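Local atomic coordinates of PlaB phospholipase (Legionella pneumophila, PDB entry 6ZTI), a protein that probably hydrolyses phospholipids as a virulence-associated alpha/beta hydrolase whose activity is controlled by NAD(H)-mediated tetramerization. Residues P36-N41 with W290-L295; W109-F114 with W174-S179; I19-W24 with R74-A79. One frame throughout, in Å; residues are numbered along the deposited sequence.

Contact 1 (P36-N41 with W290-L295); sequences PQWLEN and WILRCL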
loop_
_atom_site.group_PDB
_atom_site.type_symbol
_atom_site.label_atom_id
_atom_site.label_comp_id
_atom_site.label_asym_id
_atom_site.label_seq_id
_atom_site.Cartn_x
_atom_site.Cartn_y
_atom_site.Cartn_z
ATOM N N PRO B 36 9.692 36.956 26.318
ATOM C CA PRO B 36 11.125 37.317 26.319
ATOM C C PRO B 36 11.392 38.746 26.760
ATOM O O PRO B 36 12.258 38.980 27.615
ATOM C CB PRO B 36 11.542 37.073 24.860
ATOM C CG PRO B 36 10.566 36.048 24.358
ATOM C CD PRO B 36 9.265 36.402 25.023
ATOM N N GLN B 37 10.675 39.717 26.191
ATOM C CA GLN B 37 10.827 41.105 26.626
ATOM C C GLN B 37 10.489 41.265 28.104
ATOM O O GLN B 37 11.122 42.059 28.810
ATOM C CB GLN B 37 9.942 42.016 25.768
ATOM C CG GLN B 37 10.462 42.199 24.338
ATOM C CD GLN B 37 9.363 42.253 23.269
ATOM O OE1 GLN B 37 8.209 41.882 23.508
ATOM N NE2 GLN B 37 9.732 42.711 22.074
ATOM N N TRP B 38 9.498 40.516 28.599
ATOM C CA TRP B 38 9.118 40.642 30.003
ATOM C C TRP B 38 10.199 40.093 30.927
ATOM O O TRP B 38 10.493 40.697 31.967
ATOM C CB TRP B 38 7.789 39.938 30.256
ATOM C CG TRP B 38 7.266 40.119 31.655
ATOM C CD1 TRP B 38 6.660 41.223 32.162
ATOM C CD2 TRP B 38 7.305 39.157 32.724
ATOM N NE1 TRP B 38 6.317 41.017 33.481
ATOM C CE2 TRP B 38 6.704 39.756 33.846
ATOM C CE3 TRP B 38 7.792 37.854 32.836
ATOM C CZ2 TRP B 38 6.578 39.099 35.061
ATOM C CZ3 TRP B 38 7.665 37.203 34.045
ATOM C CH2 TRP B 38 7.060 37.824 35.141
ATOM N N LEU B 39 10.793 38.945 30.575
ATOM C CA LEU B 39 11.898 38.408 31.368
ATOM C C LEU B 39 13.064 39.382 31.411
ATOM O O LEU B 39 13.763 39.486 32.427
ATOM C CB LEU B 39 12.367 37.067 30.804
ATOM C CG LEU B 39 11.458 35.857 30.985
ATOM C CD1 LEU B 39 12.109 34.630 30.369
ATOM C CD2 LEU B 39 11.160 35.607 32.446
ATOM N N GLU B 40 13.299 40.093 30.307
ATOM C CA GLU B 40 14.349 41.103 30.290
ATOM C C GLU B 40 14.105 42.159 31.361
ATOM O O GLU B 40 15.035 42.565 32.070
ATOM C CB GLU B 40 14.416 41.745 28.905
ATOM C CG GLU B 40 15.690 42.515 28.627
ATOM C CD GLU B 40 15.644 43.205 27.279
ATOM O OE1 GLU B 40 14.685 43.975 27.038
ATOM O OE2 GLU B 40 16.551 42.959 26.454
ATOM N N ASN B 41 12.856 42.609 31.504
ATOM C CA ASN B 41 12.573 43.650 32.488
ATOM C C ASN B 41 12.607 43.100 33.909
ATOM O O ASN B 41 13.007 43.812 34.838
ATOM C CB ASN B 41 11.225 44.300 32.185
ATOM C CG ASN B 41 11.227 45.053 30.863
ATOM O OD1 ASN B 41 11.853 44.624 29.888
ATOM N ND2 ASN B 41 10.538 46.189 30.826
ATOM N N TRP B 290 4.887 31.370 37.062
ATOM C CA TRP B 290 5.522 30.127 37.478
ATOM C C TRP B 290 6.843 29.886 36.762
ATOM O O TRP B 290 7.714 29.209 37.318
ATOM C CB TRP B 290 4.558 28.955 37.281
ATOM C CG TRP B 290 3.528 28.966 38.354
ATOM C CD1 TRP B 290 2.231 29.363 38.244
ATOM C CD2 TRP B 290 3.728 28.626 39.728
ATOM N NE1 TRP B 290 1.601 29.265 39.462
ATOM C CE2 TRP B 290 2.502 28.820 40.391
ATOM C CE3 TRP B 290 4.825 28.164 40.460
ATOM C CZ2 TRP B 290 2.338 28.559 41.748
ATOM C CZ3 TRP B 290 4.667 27.919 41.807
ATOM C CH2 TRP B 290 3.428 28.111 42.439
ATOM N N ILE B 291 7.027 30.442 35.558
ATOM C CA ILE B 291 8.346 30.395 34.928
ATOM C C ILE B 291 9.370 31.119 35.789
ATOM O O ILE B 291 10.501 30.649 35.959
ATOM C CB ILE B 291 8.299 30.988 33.505
ATOM C CG1 ILE B 291 7.727 29.961 32.541
ATOM C CG2 ILE B 291 9.696 31.415 33.051
ATOM C CD1 ILE B 291 7.497 30.456 31.142
ATOM N N LEU B 292 8.996 32.279 36.334
ATOM C CA LEU B 292 9.929 33.059 37.149
ATOM C C LEU B 292 10.344 32.288 38.394
ATOM O O LEU B 292 11.519 32.303 38.786
ATOM C CB LEU B 292 9.292 34.399 37.530
ATOM C CG LEU B 292 10.158 35.444 38.234
ATOM C CD1 LEU B 292 11.405 35.766 37.422
ATOM C CD2 LEU B 292 9.347 36.709 38.472
ATOM N N ARG B 293 9.395 31.587 39.014
ATOM C CA ARG B 293 9.716 30.738 40.155
ATOM C C ARG B 293 10.687 29.633 39.754
ATOM O O ARG B 293 11.674 29.371 40.454
ATOM C CB ARG B 293 8.431 30.135 40.726
ATOM C CG ARG B 293 7.571 31.085 41.532
ATOM C CD ARG B 293 8.253 31.511 42.834
ATOM N NE ARG B 293 8.733 30.378 43.627
ATOM C CZ ARG B 293 7.993 29.690 44.496
ATOM N NH1 ARG B 293 6.717 30.003 44.697
ATOM N NH2 ARG B 293 8.534 28.679 45.166
ATOM N N CYS B 294 10.414 28.966 38.627
ATOM C CA CYS B 294 11.262 27.862 38.176
ATOM C C CYS B 294 12.683 28.344 37.916
ATOM O O CYS B 294 13.656 27.712 38.350
ATOM C CB CYS B 294 10.666 27.219 36.915
ATOM S SG CYS B 294 9.070 26.332 37.162
ATOM N N LEU B 295 12.820 29.480 37.227
ATOM C CA LEU B 295 14.136 30.043 36.947
ATOM C C LEU B 295 14.891 30.419 38.213
ATOM O O LEU B 295 16.123 30.525 38.181
ATOM C CB LEU B 295 14.006 31.283 36.061
ATOM C CG LEU B 295 13.612 31.040 34.604
ATOM C CD1 LEU B 295 13.374 32.365 33.899
ATOM C CD2 LEU B 295 14.690 30.240 33.882
#
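Leu39 and Leu295 reach for each other tip to tip, with CD2 of Leu39 4.2 Å from CD1 of Leu295, and this pair lies on the buried, sheet-facing side of a helix-helix contact. The axes of the two short helical segments, 36-41 and 290-295, stay 12.0 Å apart at closest approach and cross at -54°, so the gap is bridged by side chains rather than by close backbones. Leu39 CD2 has a second partner, Ile291 CG2, at 4.5 Å. Beneath these aliphatic groups lies the parallel sheet: Leu39 rests on Phe20 of strand 16-21, while Ile291 and Leu295 lean on Ile127 of strand 123-129.

The other side is more sparsely made and nearer solvent. Trp38 and Leu292 lie roughly perpendicular, and a single pair, CH2 of the indole and CD2 of Leu292, makes the touch at 4.2 Å. Having CG anti to the backbone N (chi1 -175°) carries the buried Trp38 ring across toward helix 286-296, where the methyl meets it obliquely. Leu292 remains partly exposed and also packs on Leu48, while Met279 and Ala282 line the indole.

No hydrogen bond joins the segments, and all three contacts are between carbon atoms at 4.2 Å or more. The two helices are therefore associated by dispersion and apolar burial on one face of the alpha/beta hydrolase sheet, without a directional bond to fix their register.

Contact 2 (W109-F114 with W174-S179); sequences WMDLYF and WQLNES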
loop_
_atom_site.group_PDB
_atom_site.type_symbol
_atom_site.label_atom_id
_atom_site.label_comp_id
_atom_site.label_asym_id
_atom_site.label_seq_id
_atom_site.Cartn_x
_atom_site.Cartn_y
_atom_site.Cartn_z
ATOM N N TRP B 109 18.576 16.372 22.430
ATOM C CA TRP B 109 19.900 16.983 22.459
ATOM C C TRP B 109 20.673 16.576 23.709
ATOM O O TRP B 109 21.839 16.165 23.624
ATOM C CB TRP B 109 19.764 18.502 22.379
ATOM C CG TRP B 109 21.042 19.213 22.706
ATOM C CD1 TRP B 109 22.128 19.368 21.897
ATOM C CD2 TRP B 109 21.369 19.853 23.944
ATOM N NE1 TRP B 109 23.114 20.063 22.557
ATOM C CE2 TRP B 109 22.674 20.374 23.815
ATOM C CE3 TRP B 109 20.693 20.030 25.147
ATOM C CZ2 TRP B 109 23.308 21.059 24.843
ATOM C CZ3 TRP B 109 21.320 20.719 26.167
ATOM C CH2 TRP B 109 22.612 21.226 26.010
ATOM N N MET B 110 20.038 16.685 24.884
ATOM C CA MET B 110 20.658 16.191 26.109
ATOM C C MET B 110 21.082 14.732 25.955
ATOM O O MET B 110 22.173 14.345 26.380
ATOM C CB MET B 110 19.689 16.332 27.291
ATOM C CG MET B 110 19.408 17.762 27.707
ATOM S SD MET B 110 18.044 17.944 28.877
ATOM C CE MET B 110 18.732 17.028 30.264
ATOM N N ASP B 111 20.242 13.917 25.319
ATOM C CA ASP B 111 20.541 12.493 25.209
ATOM C C ASP B 111 21.694 12.263 24.239
ATOM O O ASP B 111 22.554 11.412 24.481
ATOM C CB ASP B 111 19.279 11.738 24.773
ATOM C CG ASP B 111 19.339 10.244 25.067
ATOM O OD1 ASP B 111 19.359 9.862 26.251
ATOM O OD2 ASP B 111 19.329 9.447 24.104
ATOM N N LEU B 112 21.747 13.031 23.152
ATOM C CA LEU B 112 22.792 12.815 22.152
ATOM C C LEU B 112 24.165 13.222 22.678
ATOM O O LEU B 112 25.169 12.582 22.356
ATOM C CB LEU B 112 22.469 13.590 20.874
ATOM C CG LEU B 112 21.416 12.997 19.933
ATOM C CD1 LEU B 112 21.059 14.011 18.878
ATOM C CD2 LEU B 112 21.896 11.695 19.272
ATOM N N TYR B 113 24.231 14.283 23.487
ATOM C CA TYR B 113 25.505 14.896 23.856
ATOM C C TYR B 113 25.890 14.736 25.321
ATOM O O TYR B 113 27.068 14.905 25.637
ATOM C CB TYR B 113 25.491 16.397 23.513
ATOM C CG TYR B 113 25.439 16.649 22.027
ATOM C CD1 TYR B 113 26.601 16.647 21.266
ATOM C CD2 TYR B 113 24.229 16.864 21.380
ATOM C CE1 TYR B 113 26.560 16.862 19.894
ATOM C CE2 TYR B 113 24.176 17.077 20.016
ATOM C CZ TYR B 113 25.348 17.076 19.277
ATOM O OH TYR B 113 25.293 17.276 17.913
ATOM N N PHE B 114 24.957 14.387 26.221
ATOM C CA PHE B 114 25.307 14.425 27.640
ATOM C C PHE B 114 24.702 13.299 28.468
ATOM O O PHE B 114 24.747 13.368 29.704
ATOM C CB PHE B 114 24.898 15.774 28.230
ATOM C CG PHE B 114 25.707 16.922 27.698
ATOM C CD1 PHE B 114 26.977 17.147 28.167
ATOM C CD2 PHE B 114 25.209 17.751 26.711
ATOM C CE1 PHE B 114 27.738 18.187 27.671
ATOM C CE2 PHE B 114 25.962 18.779 26.214
ATOM C CZ PHE B 114 27.231 18.999 26.698
ATOM N N TRP B 174 9.478 6.359 22.060
ATOM C CA TRP B 174 9.689 5.269 23.014
ATOM C C TRP B 174 11.161 5.150 23.381
ATOM O O TRP B 174 11.515 5.039 24.561
ATOM C CB TRP B 174 9.193 3.948 22.428
ATOM C CG TRP B 174 9.279 2.764 23.389
ATOM C CD1 TRP B 174 10.397 2.059 23.732
ATOM C CD2 TRP B 174 8.198 2.163 24.109
ATOM N NE1 TRP B 174 10.080 1.065 24.624
ATOM C CE2 TRP B 174 8.737 1.109 24.873
ATOM C CE3 TRP B 174 6.825 2.414 24.181
ATOM C CZ2 TRP B 174 7.956 0.309 25.694
ATOM C CZ3 TRP B 174 6.058 1.632 25.005
ATOM C CH2 TRP B 174 6.622 0.579 25.742
ATOM N N GLN B 175 12.033 5.146 22.368
ATOM C CA GLN B 175 13.470 5.042 22.598
ATOM C C GLN B 175 13.971 6.185 23.468
ATOM O O GLN B 175 14.722 5.969 24.428
ATOM C CB GLN B 175 14.206 5.023 21.255
ATOM C CG GLN B 175 15.736 5.066 21.349
ATOM C CD GLN B 175 16.398 4.979 19.991
ATOM O OE1 GLN B 175 16.466 5.967 19.253
ATOM N NE2 GLN B 175 16.891 3.795 19.651
ATOM N N LEU B 176 13.584 7.419 23.144
ATOM C CA LEU B 176 14.056 8.542 23.946
ATOM C C LEU B 176 13.542 8.446 25.379
ATOM O O LEU B 176 14.302 8.620 26.337
ATOM C CB LEU B 176 13.633 9.861 23.300
ATOM C CG LEU B 176 14.109 11.123 24.022
ATOM C CD1 LEU B 176 15.637 11.210 24.080
ATOM C CD2 LEU B 176 13.531 12.367 23.361
ATOM N N ASN B 177 12.263 8.122 25.551
ATOM C CA ASN B 177 11.699 8.128 26.888
ATOM C C ASN B 177 12.157 6.931 27.701
ATOM O O ASN B 177 12.254 7.023 28.930
ATOM C CB ASN B 177 10.188 8.187 26.781
ATOM C CG ASN B 177 9.722 9.516 26.270
ATOM O OD1 ASN B 177 10.490 10.491 26.237
ATOM N ND2 ASN B 177 8.478 9.577 25.855
ATOM N N GLU B 178 12.469 5.810 27.047
ATOM C CA GLU B 178 13.071 4.711 27.785
ATOM C C GLU B 178 14.472 5.086 28.240
ATOM O O GLU B 178 14.864 4.790 29.373
ATOM C CB GLU B 178 13.085 3.451 26.931
ATOM C CG GLU B 178 13.804 2.303 27.604
ATOM C CD GLU B 178 13.593 0.968 26.913
ATOM O OE1 GLU B 178 13.331 0.956 25.691
ATOM O OE2 GLU B 178 13.689 -0.069 27.604
ATOM N N SER B 179 15.238 5.754 27.377
ATOM C CA SER B 179 16.516 6.303 27.817
ATOM C C SER B 179 16.334 7.178 29.051
ATOM O O SER B 179 17.110 7.085 30.010
ATOM C CB SER B 179 17.162 7.108 26.688
ATOM O OG SER B 179 18.495 7.473 27.013
#
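The helical segments 109-114 and 174-179 come nearest at Asp111 and Leu176, whose CA atoms are 7.7 Å apart, and across this gap Asp111 meets both Leu176 and Ser179. Its carboxylate accepts a hydrogen bond from the Ser179 hydroxyl, OG to OD1 2.7 Å. The donor lies on the syn side of OD1, 20° out of the carboxylate plane. A chi1 of -171° swings the Ser179 hydroxyl away from its own backbone N and off its helix toward the acid.

The second touch is made by Leu176. Its branch lies alongside the Asp111 stem, the two pointing opposite ways, which leaves the CD1 methyl in van der Waals contact with CB of Asp111 at 3.7 Å.

Asp111 OD1 also hydrogen-bonds to the hydroxyl of Tyr183, and Lys115 NZ to Ser179 OG. Two hydroxyls thus grip a single carboxylate oxygen, one of them linked in turn to an ammonium group. This polar network ties helix 102-114 to helix 171-180. The two hydroxyls would be expected to stabilise the negative charge of Asp111 beside the leucine methyl, and Lys115, acting through Ser179, may add to this.

Contact 3 (I19-W24 with R74-A79); sequences IFVHGW and RAFDQA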
loop_
_atom_site.group_PDB
_atom_site.type_symbol
_atom_site.label_atom_id
_atom_site.label_comp_id
_atom_site.label_asym_id
_atom_site.label_seq_id
_atom_site.Cartn_x
_atom_site.Cartn_y
_atom_site.Cartn_z
ATOM N N ILE B 19 17.237 30.684 26.682
ATOM C CA ILE B 19 17.016 30.379 25.276
ATOM C C ILE B 19 15.586 29.874 25.131
ATOM O O ILE B 19 15.210 28.877 25.761
ATOM C CB ILE B 19 18.008 29.332 24.741
ATOM C CG1 ILE B 19 19.453 29.801 24.931
ATOM C CG2 ILE B 19 17.741 29.060 23.273
ATOM C CD1 ILE B 19 20.480 28.732 24.598
ATOM N N PHE B 20 14.797 30.549 24.302
ATOM C CA PHE B 20 13.446 30.111 23.982
ATOM C C PHE B 20 13.468 29.138 22.810
ATOM O O PHE B 20 14.263 29.293 21.880
ATOM C CB PHE B 20 12.568 31.317 23.650
ATOM C CG PHE B 20 12.202 32.144 24.851
ATOM C CD1 PHE B 20 13.052 33.145 25.300
ATOM C CD2 PHE B 20 11.019 31.906 25.546
ATOM C CE1 PHE B 20 12.730 33.898 26.408
ATOM C CE2 PHE B 20 10.695 32.655 26.656
ATOM C CZ PHE B 20 11.550 33.656 27.091
ATOM N N VAL B 21 12.587 28.133 22.856
ATOM C CA VAL B 21 12.525 27.098 21.824
ATOM C C VAL B 21 11.065 26.761 21.543
ATOM O O VAL B 21 10.335 26.348 22.449
ATOM C CB VAL B 21 13.293 25.827 22.235
ATOM C CG1 VAL B 21 13.277 24.799 21.114
ATOM C CG2 VAL B 21 14.701 26.162 22.610
ATOM N N HIS B 22 10.651 26.883 20.281
ATOM C CA HIS B 22 9.239 26.877 19.938
ATOM C C HIS B 22 8.747 25.468 19.580
ATOM O O HIS B 22 9.446 24.467 19.768
ATOM C CB HIS B 22 8.982 27.876 18.810
ATOM C CG HIS B 22 9.771 27.611 17.565
ATOM N ND1 HIS B 22 9.432 26.623 16.664
ATOM C CD2 HIS B 22 10.872 28.221 17.061
ATOM C CE1 HIS B 22 10.294 26.629 15.663
ATOM N NE2 HIS B 22 11.177 27.592 15.877
ATOM N N GLY B 23 7.527 25.384 19.050
ATOM C CA GLY B 23 6.896 24.129 18.718
ATOM C C GLY B 23 6.825 23.911 17.219
ATOM O O GLY B 23 7.458 24.622 16.442
ATOM N N TRP B 24 6.008 22.931 16.821
ATOM C CA TRP B 24 5.961 22.525 15.430
ATOM C C TRP B 24 5.011 23.408 14.629
ATOM O O TRP B 24 4.089 24.025 15.168
ATOM C CB TRP B 24 5.551 21.054 15.294
ATOM C CG TRP B 24 4.257 20.627 15.964
ATOM C CD1 TRP B 24 3.920 20.753 17.288
ATOM C CD2 TRP B 24 3.158 19.946 15.342
ATOM N NE1 TRP B 24 2.674 20.216 17.517
ATOM C CE2 TRP B 24 2.188 19.711 16.341
ATOM C CE3 TRP B 24 2.897 19.521 14.039
ATOM C CZ2 TRP B 24 0.980 19.076 16.072
ATOM C CZ3 TRP B 24 1.689 18.888 13.774
ATOM C CH2 TRP B 24 0.749 18.676 14.786
ATOM N N ARG B 74 20.834 17.927 16.744
ATOM C CA ARG B 74 22.207 18.168 16.311
ATOM C C ARG B 74 22.424 19.634 15.946
ATOM O O ARG B 74 23.488 20.201 16.221
ATOM C CB ARG B 74 22.535 17.288 15.104
ATOM C CG ARG B 74 23.123 15.924 15.402
ATOM C CD ARG B 74 23.405 15.176 14.082
ATOM N NE ARG B 74 24.605 15.653 13.386
ATOM C CZ ARG B 74 24.881 15.427 12.104
ATOM N NH1 ARG B 74 24.030 14.744 11.344
ATOM N NH2 ARG B 74 26.007 15.891 11.571
ATOM N N ALA B 75 21.441 20.249 15.282
ATOM C CA ALA B 75 21.585 21.632 14.853
ATOM C C ALA B 75 21.458 22.607 16.022
ATOM O O ALA B 75 22.070 23.677 15.995
ATOM C CB ALA B 75 20.562 21.945 13.761
ATOM N N PHE B 76 20.689 22.256 17.057
ATOM C CA PHE B 76 20.686 23.046 18.289
ATOM C C PHE B 76 22.091 23.134 18.875
ATOM O O PHE B 76 22.576 24.226 19.205
ATOM C CB PHE B 76 19.698 22.445 19.292
ATOM C CG PHE B 76 19.620 23.196 20.590
ATOM C CD1 PHE B 76 19.063 24.454 20.641
ATOM C CD2 PHE B 76 20.114 22.650 21.746
ATOM C CE1 PHE B 76 18.992 25.153 21.825
ATOM C CE2 PHE B 76 20.049 23.346 22.933
ATOM C CZ PHE B 76 19.493 24.603 22.966
ATOM N N ASP B 77 22.784 21.995 18.971
ATOM C CA ASP B 77 24.145 22.012 19.502
ATOM C C ASP B 77 25.032 22.965 18.718
ATOM O O ASP B 77 25.831 23.706 19.305
ATOM C CB ASP B 77 24.747 20.607 19.482
ATOM C CG ASP B 77 25.988 20.498 20.344
ATOM O OD1 ASP B 77 25.830 20.524 21.576
ATOM O OD2 ASP B 77 27.118 20.393 19.803
ATOM N N GLN B 78 24.919 22.951 17.386
ATOM C CA GLN B 78 25.743 23.834 16.569
ATOM C C GLN B 78 25.349 25.290 16.769
ATOM O O GLN B 78 26.212 26.181 16.778
ATOM C CB GLN B 78 25.613 23.451 15.093
ATOM C CG GLN B 78 26.510 24.235 14.158
ATOM C CD GLN B 78 27.951 23.831 14.293
ATOM O OE1 GLN B 78 28.270 22.644 14.359
ATOM N NE2 GLN B 78 28.836 24.816 14.340
ATOM N N ALA B 79 24.048 25.550 16.908
ATOM C CA ALA B 79 23.580 26.915 17.111
ATOM C C ALA B 79 24.103 27.480 18.421
ATOM O O ALA B 79 24.498 28.650 18.486
ATOM C CB ALA B 79 22.054 26.954 17.086
#
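Strand 19-21 runs past helical segment 74-79 with its backbone well separated from it: the nearest CA atoms, those of Val21 and Phe76, are 9.8 Å apart. Ile19 and Val21, two residues apart along the strand, both point their side chains toward the helix, and Phe76 points back to meet them.

One ring carbon takes both contacts. CE1 of Phe76 lies 4.4 Å from CG2 of Ile19, which comes in at the ring edge near its plane. The same carbon is 4.5 Å from CG2 of Val21, which arrives obliquely. The fully extended first torsion of Phe76 (chi1 -180°) sends the ring from its helix toward the sheet. Trp109 meets this ring edge-to-face, as does Phe468 of a second subunit.

Beyond the strand, His22 ND1 donates to the carbonyl O of Gly23, 2.8 Å away, at an N-H...O angle of 162°; the acceptor lies in the imidazole plane and offers a lone pair in its carbonyl plane. This bond, together with a stack on Tyr60, fixes the rotation of the ring.

Ile19 and Val21 also hydrogen-bond through their backbones to strand 93-99. Helix 69-89, in the beta-alpha-beta crossover from strand 55-60 to 93-99, packs on the face to which they point, whereas Phe20 packs on helix 35-44. Polar side chains of the helix bond to Trp109 and to Asp489 of the second subunit. At this strand-helix interface itself only carbon atoms meet, so apolar burial holds it, with little directional constraint.

Overall arrangement
From the N terminus, strand 16-21 leads into helix 35-44, whose pairing with helix 286-296 makes contact 1 close the longest loop, 248 residues. Contact 3 opens earlier, on the strand, and closes on helix 69-89, so the two cross along the chain. They also touch, Phe20 CZ lying 3.5 Å from Leu39 CD1. Contact 2 follows contact 3 in series, joining helices 102-114 and 171-180 wholly within the span of contact 1. Trp109 NE1 lies 2.9 Å from Asp77 OD1, a probable hydrogen bond linking contacts 2 and 3. Contacts 1 and 2 do not touch, their centres being about 27 Å apart; strand 16-21 and helix 69-89 connect them through contact 3.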